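Local coordinates for outer membrane protein Omp121 (Bacteroides thetaiotaomicron, PDB 5FQ8) that probably imports nutrients across the bacterial outer membrane as a TonB-dependent receptor, a beta-barrel closed by an internal plug domain, at residues 133-145 with 158-170. Residues are numbered along the deposited sequence; the frame is centred on the assembly and turned at random.
Sequences INPDDVANMTILK and ANGVVMITTKSGR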
# COMPACT_ATOMS: atom_id res chain seq x y z
N ILE B 133 -8.85 -27.18 14.91
CA ILE B 133 -8.81 -28.26 15.87
C ILE B 133 -8.44 -29.54 15.15
O ILE B 133 -8.79 -29.74 13.99
CB ILE B 133 -10.15 -28.35 16.61
CG1 ILE B 133 -10.12 -29.45 17.65
CG2 ILE B 133 -11.25 -28.65 15.67
CD1 ILE B 133 -11.25 -29.35 18.58
N ASN B 134 -7.64 -30.37 15.82
CA ASN B 134 -7.21 -31.64 15.27
C ASN B 134 -8.21 -32.71 15.67
O ASN B 134 -8.34 -33.00 16.86
CB ASN B 134 -5.83 -31.98 15.78
CG ASN B 134 -5.44 -33.42 15.51
OD1 ASN B 134 -6.00 -34.10 14.65
ND2 ASN B 134 -4.45 -33.88 16.23
N PRO B 135 -8.90 -33.34 14.72
CA PRO B 135 -9.92 -34.33 15.10
C PRO B 135 -9.40 -35.46 15.94
O PRO B 135 -10.13 -35.95 16.82
CB PRO B 135 -10.43 -34.82 13.74
CG PRO B 135 -9.36 -34.47 12.77
CD PRO B 135 -8.73 -33.25 13.27
N ASP B 136 -8.15 -35.88 15.74
CA ASP B 136 -7.60 -36.97 16.55
C ASP B 136 -7.59 -36.65 18.04
O ASP B 136 -7.46 -37.57 18.85
CB ASP B 136 -6.18 -37.30 16.09
CG ASP B 136 -6.16 -38.11 14.83
OD1 ASP B 136 -7.14 -38.82 14.55
OD2 ASP B 136 -5.14 -38.05 14.11
N ASP B 137 -7.74 -35.39 18.43
CA ASP B 137 -7.75 -35.02 19.83
C ASP B 137 -9.14 -35.05 20.44
O ASP B 137 -9.27 -34.79 21.64
CB ASP B 137 -7.20 -33.61 20.03
CG ASP B 137 -5.70 -33.56 20.00
OD1 ASP B 137 -5.06 -34.57 20.36
OD2 ASP B 137 -5.17 -32.49 19.63
N VAL B 138 -10.17 -35.30 19.65
CA VAL B 138 -11.53 -35.15 20.17
C VAL B 138 -11.95 -36.43 20.86
O VAL B 138 -11.88 -37.52 20.28
CB VAL B 138 -12.51 -34.77 19.05
CG1 VAL B 138 -13.87 -34.52 19.65
CG2 VAL B 138 -12.00 -33.56 18.34
N ALA B 139 -12.38 -36.31 22.10
CA ALA B 139 -13.01 -37.44 22.76
C ALA B 139 -14.50 -37.45 22.48
O ALA B 139 -15.04 -38.42 21.95
CB ALA B 139 -12.74 -37.40 24.26
N ASN B 140 -15.16 -36.35 22.78
CA ASN B 140 -16.61 -36.27 22.67
C ASN B 140 -17.00 -34.92 22.09
O ASN B 140 -16.42 -33.89 22.43
CB ASN B 140 -17.25 -36.49 24.03
CG ASN B 140 -18.68 -36.09 24.06
OD1 ASN B 140 -19.53 -36.83 23.60
ND2 ASN B 140 -18.96 -34.93 24.62
N MET B 141 -17.98 -34.93 21.20
CA MET B 141 -18.60 -33.71 20.71
C MET B 141 -20.08 -33.77 21.00
O MET B 141 -20.74 -34.74 20.63
CB MET B 141 -18.37 -33.52 19.22
CG MET B 141 -19.31 -32.50 18.62
SD MET B 141 -18.98 -32.35 16.89
CE MET B 141 -17.23 -32.14 16.95
N THR B 142 -20.61 -32.74 21.62
CA THR B 142 -22.02 -32.66 21.93
C THR B 142 -22.58 -31.34 21.44
O THR B 142 -22.09 -30.27 21.81
CB THR B 142 -22.24 -32.81 23.43
OG1 THR B 142 -22.03 -34.17 23.78
CG2 THR B 142 -23.64 -32.41 23.81
N ILE B 143 -23.61 -31.42 20.60
CA ILE B 143 -24.20 -30.28 19.91
C ILE B 143 -25.50 -29.94 20.62
O ILE B 143 -26.44 -30.73 20.61
CB ILE B 143 -24.45 -30.59 18.44
CG1 ILE B 143 -23.12 -30.71 17.72
CG2 ILE B 143 -25.28 -29.54 17.81
CD1 ILE B 143 -23.25 -30.92 16.28
N LEU B 144 -25.56 -28.78 21.25
CA LEU B 144 -26.79 -28.30 21.86
C LEU B 144 -27.57 -27.52 20.81
O LEU B 144 -27.11 -26.47 20.35
CB LEU B 144 -26.49 -27.44 23.08
CG LEU B 144 -25.56 -28.10 24.09
CD1 LEU B 144 -25.29 -27.16 25.23
CD2 LEU B 144 -26.22 -29.34 24.59
N LYS B 145 -28.73 -28.03 20.42
CA LYS B 145 -29.42 -27.41 19.30
C LYS B 145 -30.37 -26.31 19.74
O LYS B 145 -30.61 -25.36 18.98
CB LYS B 145 -30.19 -28.47 18.53
CG LYS B 145 -29.36 -29.67 18.14
CD LYS B 145 -30.22 -30.68 17.39
CE LYS B 145 -29.49 -31.97 17.10
NZ LYS B 145 -29.15 -32.67 18.34
N ALA B 158 -27.34 -18.84 21.13
CA ALA B 158 -28.64 -18.94 20.48
C ALA B 158 -28.51 -19.59 19.12
O ALA B 158 -29.47 -20.17 18.62
CB ALA B 158 -29.29 -17.58 20.34
N ASN B 159 -27.35 -19.48 18.50
CA ASN B 159 -27.15 -20.14 17.23
C ASN B 159 -26.84 -21.60 17.40
O ASN B 159 -26.51 -22.27 16.43
CB ASN B 159 -26.03 -19.45 16.45
CG ASN B 159 -26.53 -18.24 15.68
OD1 ASN B 159 -27.47 -18.33 14.91
ND2 ASN B 159 -25.92 -17.10 15.93
N GLY B 160 -26.98 -22.10 18.62
CA GLY B 160 -26.54 -23.43 18.95
C GLY B 160 -25.14 -23.45 19.51
O GLY B 160 -24.37 -22.49 19.41
N VAL B 161 -24.79 -24.57 20.13
CA VAL B 161 -23.48 -24.75 20.73
C VAL B 161 -22.90 -26.07 20.28
O VAL B 161 -23.60 -27.09 20.24
CB VAL B 161 -23.57 -24.71 22.27
CG1 VAL B 161 -22.21 -24.97 22.84
CG2 VAL B 161 -24.08 -23.38 22.74
N VAL B 162 -21.63 -26.07 19.93
CA VAL B 162 -20.89 -27.29 19.62
C VAL B 162 -19.87 -27.49 20.72
O VAL B 162 -18.78 -26.92 20.68
CB VAL B 162 -20.21 -27.22 18.25
CG1 VAL B 162 -19.34 -28.42 18.10
CG2 VAL B 162 -21.23 -27.18 17.16
N MET B 163 -20.21 -28.30 21.71
CA MET B 163 -19.32 -28.57 22.82
C MET B 163 -18.38 -29.70 22.43
O MET B 163 -18.82 -30.84 22.25
CB MET B 163 -20.11 -28.94 24.06
CG MET B 163 -20.62 -27.78 24.83
SD MET B 163 -21.83 -28.33 26.01
CE MET B 163 -21.03 -29.80 26.64
N ILE B 164 -17.12 -29.41 22.34
CA ILE B 164 -16.11 -30.42 22.08
C ILE B 164 -15.39 -30.74 23.39
O ILE B 164 -15.26 -29.89 24.26
CB ILE B 164 -15.15 -29.95 20.98
CG1 ILE B 164 -15.89 -29.92 19.65
CG2 ILE B 164 -13.94 -30.85 20.86
CD1 ILE B 164 -14.99 -29.62 18.49
N THR B 165 -14.99 -32.00 23.56
CA THR B 165 -14.21 -32.42 24.72
C THR B 165 -13.02 -33.22 24.26
O THR B 165 -13.17 -34.22 23.55
CB THR B 165 -15.05 -33.23 25.71
OG1 THR B 165 -16.15 -32.44 26.18
CG2 THR B 165 -14.22 -33.61 26.89
N THR B 166 -11.83 -32.79 24.66
CA THR B 166 -10.59 -33.36 24.17
C THR B 166 -10.10 -34.49 25.06
O THR B 166 -10.49 -34.61 26.23
CB THR B 166 -9.55 -32.25 24.07
OG1 THR B 166 -9.59 -31.47 25.26
CG2 THR B 166 -9.88 -31.34 22.92
N LYS B 167 -9.24 -35.33 24.51
CA LYS B 167 -8.78 -36.52 25.23
C LYS B 167 -7.84 -36.16 26.37
O LYS B 167 -7.10 -35.18 26.30
CB LYS B 167 -8.07 -37.48 24.28
CG LYS B 167 -8.97 -38.13 23.25
CD LYS B 167 -8.17 -38.73 22.12
CE LYS B 167 -9.03 -39.53 21.17
NZ LYS B 167 -8.24 -40.16 20.08
N SER B 168 -7.88 -36.96 27.43
CA SER B 168 -7.01 -36.74 28.59
C SER B 168 -6.05 -37.90 28.79
O SER B 168 -5.34 -38.28 27.86
CB SER B 168 -7.84 -36.52 29.84
OG SER B 168 -8.83 -35.55 29.63
N GLY B 169 -6.03 -38.47 29.99
CA GLY B 169 -4.98 -39.38 30.39
C GLY B 169 -5.39 -40.85 30.45
O GLY B 169 -6.55 -41.22 30.36
N ARG B 170 -4.37 -41.67 30.64
CA ARG B 170 -4.46 -43.12 30.72
C ARG B 170 -4.84 -43.53 32.19
O ARG B 170 -5.64 -42.80 32.76
CB ARG B 170 -3.15 -43.68 30.19
CG ARG B 170 -3.09 -43.88 28.71
CD ARG B 170 -1.77 -44.52 28.35
NE ARG B 170 -0.88 -44.54 29.51
CZ ARG B 170 0.25 -45.23 29.58
NH1 ARG B 170 0.64 -45.97 28.55
NH2 ARG B 170 1.00 -45.18 30.68
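Strands 140-144 and 161-166 pair antiparallel, their axes 165° apart, with hydrogen-bonded pairs N140-T165, T142-M163 and L144-V161. A classic bulge breaks the register: the T165 carbonyl accepts from both A139 N (2.7 Å) and N140 N (3.0 Å). I164 has the widest contact on the buried face, which it shares with M141, I143 and V162. Its CD1 meets I133 CD1 tip to tip at 3.8 Å; the V138 side chain crosses it at about a right angle, CG1 3.9 Å from I164 CG2; M141 runs alongside, a bend at chi3 (-49°) swinging CE to 3.7 Å from I164 CD1. On the other face L144 CD1 approaches M163 SD to 3.7 Å, the side chains crossing at a slant. Beyond the bulge, K167 N bonds D137 O, and its extended side chain passes A139 CB to bring NZ 3.0 Å from D136 O, tilted 22° from the carbonyl plane. With an alanine in its place, the D136 carbonyl would probably lose this donor and the A139 methyl some cover. The D136 carboxylate forms a salt bridge with R56, that of D137 with barrel residue R298. Strand 44-48 beside 138-144 and strand 101-103 beside 161-166 complete the four-stranded mixed sheet of a TonB-dependent receptor plug inside its barrel.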